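Local coordinates for apical membrane antigen 1 (Neospora caninum, PDB 4APL), which probably helps the parasite invade host cells, as a membrane-bound surface antigen that takes part in forming the moving junction, at residues E18-F22 and D371-Q375; Q11-Q15 and P332-V336; V390-R395 and E416-C420; K44-G48 and M145-N149. All coordinates share one frame; numbering follows the deposited sequence.

Interaction 1: residues E18-F22 and D371-Q375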
loop_
_atom_site.group_PDB
_atom_site.type_symbol
_atom_site.label_atom_id
_atom_site.label_comp_id
_atom_site.label_asym_id
_atom_site.label_seq_id
_atom_site.Cartn_x
_atom_site.Cartn_y
_atom_site.Cartn_z
ATOM N N GLU A 18 24.318 -2.847 -1.356
ATOM C CA GLU A 18 23.327 -3.674 -2.035
ATOM C C GLU A 18 22.172 -4.020 -1.101
ATOM O O GLU A 18 21.024 -4.130 -1.531
ATOM C CB GLU A 18 23.978 -4.948 -2.569
ATOM C CG GLU A 18 23.185 -5.652 -3.656
ATOM C CD GLU A 18 23.862 -6.927 -4.123
ATOM O OE1 GLU A 18 25.107 -6.926 -4.278
ATOM O OE2 GLU A 18 23.149 -7.935 -4.336
ATOM N N LEU A 19 22.492 -4.180 0.179
ATOM C CA LEU A 19 21.515 -4.544 1.190
ATOM C C LEU A 19 20.711 -3.328 1.665
ATOM O O LEU A 19 19.499 -3.431 1.867
ATOM C CB LEU A 19 22.211 -5.231 2.363
ATOM C CG LEU A 19 21.796 -6.658 2.746
ATOM C CD1 LEU A 19 20.736 -7.238 1.824
ATOM C CD2 LEU A 19 23.006 -7.573 2.834
ATOM N N LYS A 20 21.374 -2.178 1.810
ATOM C CA LYS A 20 20.693 -0.919 2.149
ATOM C C LYS A 20 19.629 -0.506 1.128
ATOM O O LYS A 20 18.545 -0.064 1.500
ATOM C CB LYS A 20 21.694 0.223 2.351
ATOM C CG LYS A 20 21.142 1.413 3.133
ATOM C CD LYS A 20 22.143 2.564 3.229
ATOM C CE LYS A 20 23.587 2.079 3.106
ATOM N NZ LYS A 20 24.600 3.076 3.564
ATOM N N ALA A 21 19.932 -0.641 -0.157
ATOM C CA ALA A 21 18.925 -0.397 -1.184
ATOM C C ALA A 21 17.761 -1.374 -1.030
ATOM O O ALA A 21 16.604 -1.014 -1.217
ATOM C CB ALA A 21 19.537 -0.509 -2.573
ATOM N N PHE A 22 18.075 -2.617 -0.684
ATOM C CA PHE A 22 17.054 -3.638 -0.526
ATOM C C PHE A 22 16.097 -3.243 0.592
ATOM O O PHE A 22 14.910 -3.055 0.361
ATOM C CB PHE A 22 17.697 -4.991 -0.222
ATOM C CG PHE A 22 16.727 -6.128 -0.204
ATOM C CD1 PHE A 22 16.182 -6.609 -1.385
ATOM C CD2 PHE A 22 16.349 -6.716 0.998
ATOM C CE1 PHE A 22 15.277 -7.658 -1.368
ATOM C CE2 PHE A 22 15.452 -7.771 1.020
ATOM C CZ PHE A 22 14.911 -8.240 -0.165
ATOM N N ASP A 371 14.570 -11.223 -3.335
ATOM C CA ASP A 371 15.469 -10.692 -4.360
ATOM C C ASP A 371 16.906 -11.228 -4.242
ATOM O O ASP A 371 17.280 -11.828 -3.234
ATOM C CB ASP A 371 15.481 -9.156 -4.325
ATOM C CG ASP A 371 14.347 -8.533 -5.135
ATOM O OD1 ASP A 371 13.237 -9.107 -5.168
ATOM O OD2 ASP A 371 14.562 -7.452 -5.728
ATOM N N GLU A 372 17.702 -10.975 -5.280
ATOM C CA GLU A 372 19.125 -11.328 -5.337
ATOM C C GLU A 372 19.955 -10.746 -4.180
ATOM O O GLU A 372 21.032 -11.252 -3.860
ATOM C CB GLU A 372 19.710 -10.880 -6.691
ATOM C CG GLU A 372 21.138 -11.339 -6.990
ATOM C CD GLU A 372 21.237 -12.795 -7.449
ATOM O OE1 GLU A 372 20.223 -13.366 -7.913
ATOM O OE2 GLU A 372 22.344 -13.375 -7.351
ATOM N N ALA A 373 19.458 -9.683 -3.560
ATOM C CA ALA A 373 20.208 -8.999 -2.515
ATOM C C ALA A 373 20.432 -9.887 -1.290
ATOM O O ALA A 373 21.423 -9.747 -0.574
ATOM C CB ALA A 373 19.497 -7.711 -2.119
ATOM N N LEU A 374 19.497 -10.798 -1.046
ATOM C CA LEU A 374 19.518 -11.584 0.177
ATOM C C LEU A 374 20.405 -12.827 0.069
ATOM O O LEU A 374 20.406 -13.673 0.966
ATOM C CB LEU A 374 18.099 -11.972 0.581
ATOM C CG LEU A 374 17.298 -10.962 1.402
ATOM C CD1 LEU A 374 15.890 -11.483 1.645
ATOM C CD2 LEU A 374 17.987 -10.662 2.723
ATOM N N GLN A 375 21.187 -12.912 -1.004
ATOM C CA GLN A 375 21.886 -14.146 -1.348
ATOM C C GLN A 375 23.370 -14.124 -1.023
ATOM O O GLN A 375 23.999 -13.070 -0.999
ATOM C CB GLN A 375 21.678 -14.496 -2.814
ATOM C CG GLN A 375 20.327 -15.119 -3.089
ATOM C CD GLN A 375 20.162 -15.510 -4.540
ATOM O OE1 GLN A 375 21.005 -15.185 -5.386
ATOM N NE2 GLN A 375 19.074 -16.213 -4.842
HETATM O O HOH W 1 23.861 -10.827 -5.513
#
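F22 reaches out from helix 17-24 and lays its ring against the short 3-10 turn that D371, A373 and L374 help to build. Its CG is anti to the backbone N (chi1 -173°), which carries the ring off the helix toward that turn. Starting at the root, F22 CB lies 3.8 Å from A373 CB, and the same methyl follows the side chain outward to F22 CD1, at 3.6 Å. One step on, F22 CE1 meets D371 CB at the ring edge, with the D371 carboxylate plane turned 52° from the ring. On the other flank F22 CE2 touches L374 CG at 3.7 Å, and at the tip F22 CZ comes to 3.8 Å from L374 CD1. The turn that presents these groups is closed by a bond from L374 N to D371 O, 3.3 Å long.

One helical turn back, L19 adds its CD1, which comes to 3.5 Å from A373 O. E18, extended beyond CG, brings OE2 to 3.6 Å from A373 CA; a water lies near both E18 OE2 and E372 O, its link to the latter weak. The helix is thus joined to the chain just before the C-terminal sheet: L374 pairs through its backbone with I405 of strand 404-411 and packs on L232, while L19 rests against F14.

Interaction 2: residues Q11-Q15 and P332-V336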
loop_
_atom_site.group_PDB
_atom_site.type_symbol
_atom_site.label_atom_id
_atom_site.label_comp_id
_atom_site.label_asym_id
_atom_site.label_seq_id
_atom_site.Cartn_x
_atom_site.Cartn_y
_atom_site.Cartn_z
ATOM N N GLN A 11 29.219 -3.975 13.159
ATOM C CA GLN A 11 28.402 -3.326 12.135
ATOM C C GLN A 11 27.298 -4.141 11.468
ATOM O O GLN A 11 27.465 -5.316 11.159
ATOM C CB GLN A 11 29.280 -2.667 11.080
ATOM C CG GLN A 11 28.758 -1.310 10.647
ATOM C CD GLN A 11 29.746 -0.564 9.776
ATOM O OE1 GLN A 11 29.524 -0.397 8.576
ATOM N NE2 GLN A 11 30.851 -0.120 10.375
ATOM N N ASN A 12 26.181 -3.455 11.238
ATOM C CA ASN A 12 25.006 -3.939 10.520
ATOM C C ASN A 12 25.308 -4.636 9.195
ATOM O O ASN A 12 25.570 -3.984 8.181
ATOM C CB ASN A 12 24.096 -2.741 10.252
ATOM C CG ASN A 12 22.671 -3.139 9.942
ATOM O OD1 ASN A 12 21.756 -2.328 10.081
ATOM N ND2 ASN A 12 22.471 -4.385 9.514
ATOM N N PRO A 13 25.210 -5.969 9.175
ATOM C CA PRO A 13 25.530 -6.660 7.933
ATOM C C PRO A 13 24.629 -6.221 6.789
ATOM O O PRO A 13 24.925 -6.509 5.632
ATOM C CB PRO A 13 25.298 -8.139 8.275
ATOM C CG PRO A 13 24.490 -8.144 9.528
ATOM C CD PRO A 13 24.851 -6.894 10.263
ATOM N N PHE A 14 23.544 -5.523 7.117
ATOM C CA PHE A 14 22.571 -5.072 6.113
ATOM C C PHE A 14 22.833 -3.637 5.702
ATOM O O PHE A 14 22.065 -3.064 4.937
ATOM C CB PHE A 14 21.139 -5.158 6.645
ATOM C CG PHE A 14 20.632 -6.556 6.829
ATOM C CD1 PHE A 14 20.041 -7.234 5.780
ATOM C CD2 PHE A 14 20.702 -7.172 8.066
ATOM C CE1 PHE A 14 19.562 -8.520 5.945
ATOM C CE2 PHE A 14 20.223 -8.454 8.246
ATOM C CZ PHE A 14 19.650 -9.131 7.182
ATOM N N GLN A 15 23.890 -3.039 6.242
ATOM C CA GLN A 15 24.240 -1.674 5.876
ATOM C C GLN A 15 25.105 -1.624 4.612
ATOM O O GLN A 15 25.469 -0.550 4.141
ATOM C CB GLN A 15 24.900 -0.940 7.055
ATOM C CG GLN A 15 24.702 0.574 7.051
ATOM C CD GLN A 15 23.237 0.986 7.047
ATOM O OE1 GLN A 15 22.392 0.311 7.618
ATOM N NE2 GLN A 15 22.937 2.109 6.412
ATOM N N PRO A 332 12.143 -0.879 8.353
ATOM C CA PRO A 332 13.168 -1.836 8.774
ATOM C C PRO A 332 14.511 -1.536 8.131
ATOM O O PRO A 332 14.584 -1.369 6.910
ATOM C CB PRO A 332 12.635 -3.169 8.254
ATOM C CG PRO A 332 11.818 -2.802 7.069
ATOM C CD PRO A 332 11.271 -1.421 7.300
ATOM N N ASP A 333 15.553 -1.441 8.953
ATOM C CA ASP A 333 16.920 -1.348 8.452
ATOM C C ASP A 333 17.765 -2.601 8.738
ATOM O O ASP A 333 18.994 -2.540 8.754
ATOM C CB ASP A 333 17.611 -0.074 8.970
ATOM C CG ASP A 333 17.549 0.066 10.489
ATOM O OD1 ASP A 333 17.400 -0.955 11.189
ATOM O OD2 ASP A 333 17.667 1.207 10.988
ATOM N N CYS A 334 17.101 -3.728 8.975
ATOM C CA CYS A 334 17.785 -5.021 9.062
ATOM C C CYS A 334 16.776 -6.164 9.167
ATOM O O CYS A 334 15.572 -5.920 9.211
ATOM C CB CYS A 334 18.788 -5.048 10.226
ATOM S SG CYS A 334 18.075 -4.790 11.867
ATOM N N LEU A 335 17.254 -7.405 9.193
ATOM C CA LEU A 335 16.344 -8.548 9.252
ATOM C C LEU A 335 16.796 -9.624 10.232
ATOM O O LEU A 335 17.989 -9.923 10.334
ATOM C CB LEU A 335 16.154 -9.168 7.865
ATOM C CG LEU A 335 15.699 -8.273 6.716
ATOM C CD1 LEU A 335 15.771 -9.034 5.399
ATOM C CD2 LEU A 335 14.293 -7.749 6.959
ATOM N N VAL A 336 15.825 -10.220 10.921
ATOM C CA VAL A 336 16.043 -11.416 11.736
ATOM C C VAL A 336 15.484 -12.646 11.003
ATOM O O VAL A 336 14.282 -12.729 10.735
ATOM C CB VAL A 336 15.362 -11.276 13.116
ATOM C CG1 VAL A 336 15.585 -12.517 13.963
ATOM C CG2 VAL A 336 15.868 -10.041 13.840
#
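F14 lies across the backbone where C334 passes into L335, one ring face turned to the chain. With CG anti to its own carbonyl carbon (chi1 -70°) the ring leaves the N-terminal loop toward strand 334-338, and L335 N sits 3.3 Å above its plane, nearer the rim than the middle. C334 CA makes an off-centre CH-pi contact, 4.2 Å from the ring centroid and 30° off the normal, while C334 CB approaches F14 CD2 at 3.6 Å. L335 CB touches F14 CZ at 3.6 Å, and a chi1 of -55°, which puts L335 CG beside its own backbone N, brings that CG near F14 CE1; the two side chains run at about a right angle.

The strand is an outer member of a three-stranded antiparallel sheet in this PAN-clan protein, and C334 SG forms a disulfide with C245 of strand 244-247. Facing the sheet, residues N12 to Q15 form a type I turn, closed by Q15 N on N12 O at 2.7 Å. N12 packs beside D333 and C334 and against W240, and L23 of helix 17-24 also touches F14.

Interaction 3: residues V390-R395 and E416-C420; sequences VQACKR and EQNDC
The disulfide between C393 and C420 ties the chain leading into strand 394-401 to the end of the modelled chain, within a cysteine-rich C-terminal part that probably corresponds to domain III. The two SG atoms are 2.0 Å apart and the bridge is turned by a chi3 of 90°. On the C420 side, SG is anti to the carbonyl carbon (chi1 -55°), pointing back across to C393, and Q417 CG comes to 4.1 Å from C393 SG. Local backbone features flank both cysteines: C393 and K394 together face D389 in a G1 beta bulge, while Q417 to C420 form a type I turn closed by C420 N on Q417 O at 3.2 Å.

Beside the bridge, V390 sets its CB 3.7 Å from D419 O, and V390 CG1 meets D419 CB at 4.0 Å. Farther along the strand, R395 and E416 form a long salt bridge, NH1 to OE1 at 3.7 Å. The oxygen stands well out of the guanidinium plane and the two flat groups are nearly perpendicular, leaving an attraction of charges with no N-H aimed at the carboxylate. Directed bonds come from nearby: R395 NE donates to D411 O, and E416 OE1 accepts from T413 N.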
loop_
_atom_site.group_PDB
_atom_site.type_symbol
_atom_site.label_atom_id
_atom_site.label_comp_id
_atom_site.label_asym_id
_atom_site.label_seq_id
_atom_site.Cartn_x
_atom_site.Cartn_y
_atom_site.Cartn_z
ATOM N N VAL A 390 24.216 -5.860 26.181
ATOM C CA VAL A 390 24.144 -6.253 27.585
ATOM C C VAL A 390 22.736 -6.116 28.150
ATOM O O VAL A 390 22.346 -6.858 29.048
ATOM C CB VAL A 390 25.129 -5.450 28.455
ATOM C CG1 VAL A 390 26.561 -5.698 28.000
ATOM C CG2 VAL A 390 24.790 -3.963 28.418
ATOM N N GLN A 391 21.978 -5.169 27.606
ATOM C CA GLN A 391 20.632 -4.877 28.087
ATOM C C GLN A 391 19.690 -6.047 27.810
ATOM O O GLN A 391 18.661 -6.197 28.467
ATOM C CB GLN A 391 20.106 -3.590 27.435
ATOM C CG GLN A 391 18.595 -3.403 27.517
ATOM C CD GLN A 391 17.983 -3.024 26.178
ATOM O OE1 GLN A 391 17.386 -1.954 26.044
ATOM N NE2 GLN A 391 18.141 -3.895 25.173
ATOM N N ALA A 392 20.060 -6.882 26.846
ATOM C CA ALA A 392 19.234 -8.024 26.470
ATOM C C ALA A 392 19.992 -9.336 26.588
ATOM O O ALA A 392 19.435 -10.402 26.332
ATOM C CB ALA A 392 18.703 -7.847 25.059
ATOM N N CYS A 393 21.263 -9.245 26.978
ATOM C CA CYS A 393 22.180 -10.390 27.033
ATOM C C CYS A 393 22.053 -11.378 25.876
ATOM O O CYS A 393 22.057 -12.594 26.088
ATOM C CB CYS A 393 22.100 -11.116 28.379
ATOM S SG CYS A 393 23.727 -11.534 29.057
ATOM N N LYS A 394 21.914 -10.837 24.664
ATOM C CA LYS A 394 22.156 -11.579 23.425
ATOM C C LYS A 394 23.176 -10.835 22.548
ATOM O O LYS A 394 23.556 -9.684 22.838
ATOM C CB LYS A 394 20.854 -11.823 22.640
ATOM C CG LYS A 394 19.625 -12.172 23.476
ATOM C CD LYS A 394 19.793 -13.440 24.306
ATOM C CE LYS A 394 19.018 -14.609 23.717
ATOM N NZ LYS A 394 19.586 -15.927 24.124
ATOM N N ARG A 395 23.639 -11.513 21.497
ATOM C CA ARG A 395 24.510 -10.895 20.501
ATOM C C ARG A 395 24.082 -11.309 19.102
ATOM O O ARG A 395 23.491 -12.375 18.908
ATOM C CB ARG A 395 25.986 -11.242 20.749
ATOM C CG ARG A 395 26.354 -12.703 20.518
ATOM C CD ARG A 395 27.668 -13.086 21.189
ATOM N NE ARG A 395 27.892 -14.528 21.133
ATOM C CZ ARG A 395 29.082 -15.093 20.968
ATOM N NH1 ARG A 395 30.163 -14.335 20.851
ATOM N NH2 ARG A 395 29.196 -16.413 20.907
ATOM N N GLU A 416 31.277 -12.661 28.497
ATOM C CA GLU A 416 30.400 -11.531 28.179
ATOM C C GLU A 416 29.226 -11.372 29.149
ATOM O O GLU A 416 28.821 -10.249 29.444
ATOM C CB GLU A 416 29.884 -11.646 26.742
ATOM C CG GLU A 416 30.930 -11.370 25.673
ATOM C CD GLU A 416 30.485 -11.812 24.291
ATOM O OE1 GLU A 416 29.703 -12.784 24.196
ATOM O OE2 GLU A 416 30.916 -11.189 23.297
ATOM N N GLN A 417 28.704 -12.500 29.640
ATOM C CA GLN A 417 27.507 -12.553 30.504
ATOM C C GLN A 417 27.677 -11.839 31.855
ATOM O O GLN A 417 26.701 -11.559 32.552
ATOM C CB GLN A 417 27.094 -14.015 30.752
ATOM C CG GLN A 417 26.299 -14.676 29.629
ATOM C CD GLN A 417 25.741 -16.038 30.022
ATOM O OE1 GLN A 417 25.683 -16.961 29.209
ATOM N NE2 GLN A 417 25.331 -16.170 31.276
ATOM N N ASN A 418 28.919 -11.568 32.226
ATOM C CA ASN A 418 29.206 -10.935 33.499
ATOM C C ASN A 418 29.070 -9.421 33.422
ATOM O O ASN A 418 29.505 -8.709 34.329
ATOM C CB ASN A 418 30.607 -11.318 33.990
ATOM C CG ASN A 418 30.728 -12.795 34.319
ATOM O OD1 ASN A 418 31.825 -13.349 34.316
ATOM N ND2 ASN A 418 29.601 -13.439 34.605
ATOM N N ASP A 419 28.489 -8.932 32.330
ATOM C CA ASP A 419 28.115 -7.520 32.224
ATOM C C ASP A 419 26.601 -7.359 32.091
ATOM O O ASP A 419 26.092 -6.243 31.931
ATOM C CB ASP A 419 28.827 -6.848 31.051
ATOM C CG ASP A 419 30.318 -6.705 31.278
ATOM O OD1 ASP A 419 30.771 -6.877 32.432
ATOM O OD2 ASP A 419 31.037 -6.415 30.295
ATOM N N CYS A 420 25.890 -8.483 32.165
ATOM C CA CYS A 420 24.440 -8.471 32.231
ATOM C C CYS A 420 23.978 -8.508 33.688
ATOM O O CYS A 420 23.049 -7.793 34.080
ATOM C CB CYS A 420 23.870 -9.657 31.455
ATOM S SG CYS A 420 24.447 -9.746 29.741
#

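Interaction 4: residues K44-G48 and M145-N149; sequences KEVDG and MDKSN
D47 turns its carboxylate to the backbone of the loop at K147, whose N donates to D47 OD2 at 2.7 Å. That oxygen is met on its syn side, 19° out of the carboxylate plane, but the bond is bent, with an N-H...O angle of 135°. The other oxygen, OD1, also lies within bonding distance of K147 N, although its position is less certain. D47 reaches the amide with CG anti to the carbonyl carbon (chi1 -61°), as the chain leaves strand 42-46.

The loop that offers this N-H is shaped by D146. Its OD1 accepts from S148 N at 2.8 Å, an Asx turn, and from S148 OG at 3.2 Å; both donors come from one face above the carboxylate plane, and Q150 N adds a further bond to the same oxygen. N149 N closes the bend on D146 O at 2.8 Å. The carboxylates of D47 and D146 lie close to each other, and the N-H groups round D146 OD1 would probably ease the repulsion between them.

Packing is slight. The aliphatic part of K147 runs at about a right angle to D47, and V46 CG1 comes to 4.4 Å from D146 CB. Around the contact, strand 42-46 pairs with 49-53 in a two-stranded antiparallel hairpin, with D47 and G48 in the bend between them. V46 turns from the hairpin onto Y154 of strand 154-161, and the 145-149 loop links strand 143-145 to strand 151-152.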
loop_
_atom_site.group_PDB
_atom_site.type_symbol
_atom_site.label_atom_id
_atom_site.label_comp_id
_atom_site.label_asym_id
_atom_site.label_seq_id
_atom_site.Cartn_x
_atom_site.Cartn_y
_atom_site.Cartn_z
ATOM N N LYS A 44 -3.803 20.155 -6.650
ATOM C CA LYS A 44 -3.765 20.774 -7.964
ATOM C C LYS A 44 -4.883 21.787 -8.112
ATOM O O LYS A 44 -5.942 21.645 -7.505
ATOM C CB LYS A 44 -3.876 19.721 -9.061
ATOM C CG LYS A 44 -2.866 18.602 -8.931
ATOM C CD LYS A 44 -1.497 18.981 -9.470
ATOM C CE LYS A 44 -0.469 17.989 -8.952
ATOM N NZ LYS A 44 0.617 17.681 -9.920
ATOM N N GLU A 45 -4.636 22.813 -8.921
ATOM C CA GLU A 45 -5.652 23.808 -9.231
ATOM C C GLU A 45 -6.452 23.372 -10.450
ATOM O O GLU A 45 -5.878 23.049 -11.484
ATOM C CB GLU A 45 -4.997 25.163 -9.494
ATOM C CG GLU A 45 -5.762 26.345 -8.923
ATOM C CD GLU A 45 -5.768 27.540 -9.853
ATOM O OE1 GLU A 45 -5.050 27.504 -10.880
ATOM O OE2 GLU A 45 -6.495 28.514 -9.556
ATOM N N VAL A 46 -7.772 23.319 -10.308
ATOM C CA VAL A 46 -8.667 23.117 -11.446
ATOM C C VAL A 46 -9.797 24.148 -11.396
ATOM O O VAL A 46 -10.473 24.287 -10.371
ATOM C CB VAL A 46 -9.257 21.688 -11.468
ATOM C CG1 VAL A 46 -10.331 21.553 -12.535
ATOM C CG2 VAL A 46 -8.160 20.669 -11.697
ATOM N N ASP A 47 -9.967 24.893 -12.488
ATOM C CA ASP A 47 -11.013 25.913 -12.591
ATOM C C ASP A 47 -11.022 26.889 -11.425
ATOM O O ASP A 47 -12.084 27.226 -10.911
ATOM C CB ASP A 47 -12.389 25.257 -12.697
ATOM C CG ASP A 47 -12.522 24.384 -13.921
ATOM O OD1 ASP A 47 -11.846 24.670 -14.935
ATOM O OD2 ASP A 47 -13.309 23.415 -13.871
ATOM N N GLY A 48 -9.842 27.326 -10.994
ATOM C CA GLY A 48 -9.752 28.292 -9.909
ATOM C C GLY A 48 -9.586 27.659 -8.543
ATOM O O GLY A 48 -8.775 28.122 -7.742
ATOM N N MET A 145 -10.161 17.221 -17.430
ATOM C CA MET A 145 -10.532 18.377 -18.246
ATOM C C MET A 145 -11.203 19.413 -17.351
ATOM O O MET A 145 -12.036 19.063 -16.517
ATOM C CB MET A 145 -11.499 17.956 -19.363
ATOM C CG MET A 145 -11.054 16.753 -20.188
ATOM S SD MET A 145 -9.473 17.011 -21.023
ATOM C CE MET A 145 -9.844 18.441 -22.040
ATOM N N ASP A 146 -10.847 20.683 -17.517
ATOM C CA ASP A 146 -11.505 21.763 -16.764
ATOM C C ASP A 146 -12.927 22.151 -17.253
ATOM O O ASP A 146 -13.438 21.598 -18.232
ATOM C CB ASP A 146 -10.594 22.997 -16.673
ATOM C CG ASP A 146 -10.315 23.631 -18.024
ATOM O OD1 ASP A 146 -11.196 23.595 -18.909
ATOM O OD2 ASP A 146 -9.202 24.177 -18.192
ATOM N N LYS A 147 -13.545 23.113 -16.564
ATOM C CA LYS A 147 -14.885 23.611 -16.914
ATOM C C LYS A 147 -14.918 24.561 -18.121
ATOM O O LYS A 147 -15.919 25.230 -18.358
ATOM C CB LYS A 147 -15.552 24.289 -15.706
ATOM C CG LYS A 147 -16.255 23.337 -14.745
ATOM C CD LYS A 147 -17.759 23.306 -14.974
ATOM C CE LYS A 147 -18.450 22.368 -13.997
ATOM N NZ LYS A 147 -18.343 20.949 -14.435
ATOM N N SER A 148 -13.811 24.651 -18.852
ATOM C CA SER A 148 -13.830 25.184 -20.214
ATOM C C SER A 148 -13.175 24.167 -21.143
ATOM O O SER A 148 -12.619 24.516 -22.187
ATOM C CB SER A 148 -13.142 26.556 -20.296
ATOM O OG SER A 148 -12.012 26.645 -19.441
ATOM N N ASN A 149 -13.238 22.906 -20.721
ATOM C CA ASN A 149 -12.671 21.774 -21.448
ATOM C C ASN A 149 -11.239 21.979 -21.953
ATOM O O ASN A 149 -10.980 21.918 -23.156
ATOM C CB ASN A 149 -13.601 21.331 -22.579
ATOM C CG ASN A 149 -13.340 19.908 -23.017
ATOM O OD1 ASN A 149 -12.715 19.673 -24.050
ATOM N ND2 ASN A 149 -13.782 18.948 -22.210
#

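Interactions 1 and 2 form one patch, their centres 11 Å apart: L19 CD2 lies 3.6 Å from P13 O, K20 CD lies 3.3 Å from Q15 NE2, and L374 CD2 meets L335 CD1 at 3.8 Å. Their segments alternate along the chain, the N-terminal loop and helix each meeting a region far later in sequence. Interaction 3 comes after both in sequence; its centre is about 20 Å from that of interaction 2, with nearest atoms about 9 Å apart. Interaction 4 lies at the far end of the molecule, its centre about 64 Å from that of interaction 3, yet its segments are nested inside the loops closed by interactions 1 and 2.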